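Local coordinates for RNA-binding protein RMD9, mitochondrial (Saccharomyces cerevisiae S288C, PDB 7A9X) that binds a dodecamer motif in the 3'-UTRs of mitochondrial mRNAs and takes part in their processing or stability, at residues Y544-L548 with R563-G567. Residue numbers count along the deposited sequence, not the author numbering.
With nucleotides of chain B.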
ATOM      1  N   TYR A 544     -31.116   2.780  12.299  1.00102.79           N
ATOM      2  CA  TYR A 544     -30.259   2.886  11.124  1.00100.15           C
ATOM      3  C   TYR A 544     -30.994   3.543   9.961  1.00104.24           C
ATOM      4  O   TYR A 544     -30.460   4.441   9.301  1.00101.20           O
ATOM      5  CB  TYR A 544     -29.756   1.495  10.741  1.00 96.58           C
ATOM      6  CG  TYR A 544     -29.114   1.393   9.378  1.00 90.20           C
ATOM      7  CD1 TYR A 544     -27.810   1.823   9.167  1.00 85.52           C
ATOM      8  CD2 TYR A 544     -29.806   0.842   8.308  1.00 91.18           C
ATOM      9  CE1 TYR A 544     -27.221   1.719   7.922  1.00 85.85           C
ATOM     10  CE2 TYR A 544     -29.226   0.732   7.063  1.00 89.68           C
ATOM     11  CZ  TYR A 544     -27.931   1.171   6.876  1.00 88.89           C
ATOM     12  OH  TYR A 544     -27.346   1.064   5.638  1.00 87.38           O
ATOM     13  N   LEU A 545     -32.230   3.108   9.700  1.00106.71           N
ATOM     14  CA  LEU A 545     -33.003   3.693   8.609  1.00107.16           C
ATOM     15  C   LEU A 545     -33.449   5.113   8.931  1.00108.63           C
ATOM     16  O   LEU A 545     -33.673   5.912   8.016  1.00108.38           O
ATOM     17  CB  LEU A 545     -34.213   2.816   8.295  1.00108.44           C
ATOM     18  CG  LEU A 545     -33.901   1.452   7.682  1.00107.62           C
ATOM     19  CD1 LEU A 545     -35.160   0.608   7.605  1.00108.00           C
ATOM     20  CD2 LEU A 545     -33.281   1.619   6.303  1.00107.54           C
ATOM     21  N   LYS A 546     -33.587   5.440  10.216  1.00111.63           N
ATOM     22  CA  LYS A 546     -33.966   6.798  10.590  1.00115.46           C
ATOM     23  C   LYS A 546     -32.826   7.776  10.339  1.00114.43           C
ATOM     24  O   LYS A 546     -33.052   8.886   9.843  1.00117.48           O
ATOM     25  CB  LYS A 546     -34.393   6.833  12.057  1.00119.96           C
ATOM     26  CG  LYS A 546     -34.662   8.227  12.588  1.00127.55           C
ATOM     27  CD  LYS A 546     -34.993   8.188  14.066  1.00135.24           C
ATOM     28  CE  LYS A 546     -36.242   7.368  14.328  1.00140.79           C
ATOM     29  NZ  LYS A 546     -36.601   7.374  15.769  1.00146.96           N
ATOM     30  N   ILE A 547     -31.595   7.377  10.664  1.00112.92           N
ATOM     31  CA  ILE A 547     -30.451   8.258  10.457  1.00110.00           C
ATOM     32  C   ILE A 547     -30.157   8.419   8.972  1.00105.68           C
ATOM     33  O   ILE A 547     -29.785   9.507   8.515  1.00105.51           O
ATOM     34  CB  ILE A 547     -29.228   7.725  11.224  1.00105.55           C
ATOM     35  CG1 ILE A 547     -29.553   7.598  12.713  1.00103.24           C
ATOM     36  CG2 ILE A 547     -28.039   8.640  11.024  1.00104.05           C
ATOM     37  CD1 ILE A 547     -28.449   6.969  13.525  1.00100.08           C
ATOM     38  N   LEU A 548     -30.319   7.344   8.194  1.00103.07           N
ATOM     39  CA  LEU A 548     -30.115   7.433   6.752  1.00103.57           C
ATOM     40  C   LEU A 548     -31.037   8.474   6.133  1.00107.70           C
ATOM     41  O   LEU A 548     -30.591   9.350   5.382  1.00107.30           O
ATOM     42  CB  LEU A 548     -30.343   6.071   6.098  1.00102.20           C
ATOM     43  CG  LEU A 548     -29.246   5.015   6.203  1.00104.67           C
ATOM     44  CD1 LEU A 548     -29.631   3.808   5.367  1.00110.85           C
ATOM     45  CD2 LEU A 548     -27.908   5.579   5.754  1.00 99.08           C
ATOM     46  N   ARG A 563     -27.407   2.245  -2.057  1.00 99.24           N
ATOM     47  CA  ARG A 563     -26.292   1.396  -1.652  1.00 93.22           C
ATOM     48  C   ARG A 563     -26.492   0.855  -0.240  1.00 96.15           C
ATOM     49  O   ARG A 563     -26.255  -0.330   0.026  1.00 91.85           O
ATOM     50  CB  ARG A 563     -24.985   2.184  -1.751  1.00 87.04           C
ATOM     51  CG  ARG A 563     -23.788   1.532  -1.078  1.00 81.50           C
ATOM     52  CD  ARG A 563     -22.580   2.457  -1.115  1.00 79.90           C
ATOM     53  NE  ARG A 563     -21.456   1.915  -0.358  1.00 83.61           N
ATOM     54  CZ  ARG A 563     -20.420   1.285  -0.904  1.00 86.15           C
ATOM     55  NH1 ARG A 563     -19.443   0.823  -0.135  1.00 84.49           N
ATOM     56  NH2 ARG A 563     -20.358   1.119  -2.218  1.00 86.91           N
ATOM     57  N   TYR A 564     -26.934   1.711   0.681  1.00 97.04           N
ATOM     58  CA  TYR A 564     -27.079   1.344   2.082  1.00 94.39           C
ATOM     59  C   TYR A 564     -28.516   0.995   2.450  1.00103.61           C
ATOM     60  O   TYR A 564     -28.898   1.093   3.621  1.00106.06           O
ATOM     61  CB  TYR A 564     -26.550   2.468   2.970  1.00 89.62           C
ATOM     62  CG  TYR A 564     -25.044   2.577   2.934  1.00 92.30           C
ATOM     63  CD1 TYR A 564     -24.249   1.718   3.684  1.00 89.12           C
ATOM     64  CD2 TYR A 564     -24.416   3.530   2.140  1.00 96.67           C
ATOM     65  CE1 TYR A 564     -22.872   1.810   3.651  1.00 91.29           C
ATOM     66  CE2 TYR A 564     -23.040   3.631   2.102  1.00 93.71           C
ATOM     67  CZ  TYR A 564     -22.272   2.769   2.857  1.00 89.73           C
ATOM     68  OH  TYR A 564     -20.900   2.861   2.824  1.00 81.93           O
ATOM     69  N   THR A 565     -29.318   0.578   1.472  1.00108.83           N
ATOM     70  CA  THR A 565     -30.696   0.172   1.725  1.00107.16           C
ATOM     71  C   THR A 565     -31.039  -1.035   0.861  1.00108.12           C
ATOM     72  O   THR A 565     -31.003  -2.174   1.335  1.00111.12           O
ATOM     73  CB  THR A 565     -31.663   1.333   1.456  1.00103.94           C
ATOM     74  OG1 THR A 565     -31.347   2.429   2.324  1.00 97.69           O
ATOM     75  CG2 THR A 565     -33.104   0.924   1.689  1.00113.09           C
ATOM     76  N   THR A 566     -31.359  -0.797  -0.411  1.00108.88           N
ATOM     77  CA  THR A 566     -31.691  -1.905  -1.300  1.00110.72           C
ATOM     78  C   THR A 566     -30.464  -2.756  -1.603  1.00108.86           C
ATOM     79  O   THR A 566     -30.536  -3.989  -1.569  1.00110.46           O
ATOM     80  CB  THR A 566     -32.313  -1.370  -2.589  1.00116.89           C
ATOM     81  OG1 THR A 566     -33.424  -0.524  -2.263  1.00127.58           O
ATOM     82  CG2 THR A 566     -32.796  -2.517  -3.469  1.00117.51           C
ATOM     83  N   GLY A 567     -29.328  -2.118  -1.892  1.00105.36           N
ATOM     84  CA  GLY A 567     -28.113  -2.870  -2.150  1.00 99.73           C
ATOM     85  C   GLY A 567     -27.571  -3.571  -0.923  1.00103.15           C
ATOM     86  O   GLY A 567     -27.034  -4.678  -1.025  1.00107.10           O
TER
ATOM     87  P     U B  14     -17.687  -1.758  -2.931  1.00 92.21           P
ATOM     88  OP1   U B  14     -16.710  -1.485  -4.014  1.00 93.16           O
ATOM     89  OP2   U B  14     -17.809  -0.798  -1.805  1.00 88.09           O
ATOM     90  O5'   U B  14     -19.125  -1.937  -3.598  1.00 97.19           O
ATOM     91  C5'   U B  14     -19.334  -2.879  -4.646  1.00 98.24           C
ATOM     92  C4'   U B  14     -20.791  -2.991  -5.030  1.00107.72           C
ATOM     93  O4'   U B  14     -21.572  -3.335  -3.850  1.00107.36           O
ATOM     94  C3'   U B  14     -21.423  -1.725  -5.607  1.00113.34           C
ATOM     95  O3'   U B  14     -22.381  -2.080  -6.605  1.00115.12           O
ATOM     96  C2'   U B  14     -22.138  -1.124  -4.400  1.00113.53           C
ATOM     97  O2'   U B  14     -23.225  -0.280  -4.718  1.00120.41           O
ATOM     98  C1'   U B  14     -22.593  -2.376  -3.657  1.00107.21           C
ATOM     99  N1    U B  14     -22.763  -2.171  -2.211  1.00101.14           N
ATOM    100  C2    U B  14     -24.045  -2.172  -1.699  1.00101.57           C
ATOM    101  O2    U B  14     -25.031  -2.345  -2.393  1.00110.85           O
ATOM    102  N3    U B  14     -24.127  -1.966  -0.344  1.00 93.85           N
ATOM    103  C4    U B  14     -23.080  -1.763   0.530  1.00 92.19           C
ATOM    104  O4    U B  14     -23.311  -1.589   1.728  1.00 91.39           O
ATOM    105  C5    U B  14     -21.785  -1.773  -0.079  1.00 92.45           C
ATOM    106  C6    U B  14     -21.675  -1.972  -1.396  1.00 97.13           C
ATOM    107  P     U B  13     -17.919  -1.378   2.574  1.00 75.10           P
ATOM    108  OP1   U B  13     -19.147  -0.544   2.580  1.00 76.39           O
ATOM    109  OP2   U B  13     -17.619  -2.247   3.741  1.00 88.65           O
ATOM    110  O5'   U B  13     -17.948  -2.303   1.279  1.00 76.22           O
ATOM    111  C5'   U B  13     -16.798  -3.028   0.867  1.00 75.33           C
ATOM    112  C4'   U B  13     -17.171  -4.139  -0.079  1.00 79.90           C
ATOM    113  O4'   U B  13     -17.929  -5.148   0.637  1.00 80.17           O
ATOM    114  C3'   U B  13     -18.074  -3.733  -1.235  1.00 90.35           C
ATOM    115  O3'   U B  13     -17.345  -3.210  -2.333  1.00 94.31           O
ATOM    116  C2'   U B  13     -18.816  -5.022  -1.564  1.00 94.14           C
ATOM    117  O2'   U B  13     -18.014  -5.869  -2.373  1.00 98.66           O
ATOM    118  C1'   U B  13     -18.954  -5.663  -0.182  1.00 86.17           C
ATOM    119  N1    U B  13     -20.255  -5.371   0.464  1.00 86.53           N
ATOM    120  C2    U B  13     -21.411  -5.926  -0.058  1.00 92.74           C
ATOM    121  O2    U B  13     -21.432  -6.641  -1.047  1.00 97.80           O
ATOM    122  N3    U B  13     -22.561  -5.603   0.621  1.00 93.22           N
ATOM    123  C4    U B  13     -22.677  -4.811   1.747  1.00 87.72           C
ATOM    124  O4    U B  13     -23.789  -4.614   2.243  1.00 91.28           O
ATOM    125  C5    U B  13     -21.440  -4.285   2.231  1.00 81.75           C
ATOM    126  C6    U B  13     -20.304  -4.580   1.590  1.00 79.88           C
TER
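One helical turn, 544-548, closed by Leu548 N to Tyr544 O (3.1 Å), faces the break after helix 559-563, where Tyr564 leaves helical angles; the backbones stay apart, with Leu545 CA 8.1 Å from Thr565 CA. Tyrosine suits position 544 because its long side chain spans this gap, and its OH donates a short hydrogen bond to Tyr564 O (2.5 Å). Leu548, one turn on, lays CD1 4.1 Å from Tyr564 CB and 3.8 Å from Thr565 OG1, an apolar cover for the bend; the threonine hydroxyl bonds back to Val561 O. Arg563 meets U14 of chain B twice: NH1 hydrogen-bonds to phosphate oxygen OP2 (2.8 Å), and the backbone O accepts a weak hydrogen bond from base N3 (2.7 Å). Gly567, lacking a side chain, brings CA within 3.1 Å of O2 of U14 of chain B. This helix-to-helix-end packing follows the inferred pentatricopeptide repeats, beside the RNA: Tyr544 and Tyr564, whose OH bonds Ser482, pack on helix 478-486, and Ile547 reaches helix 454-470.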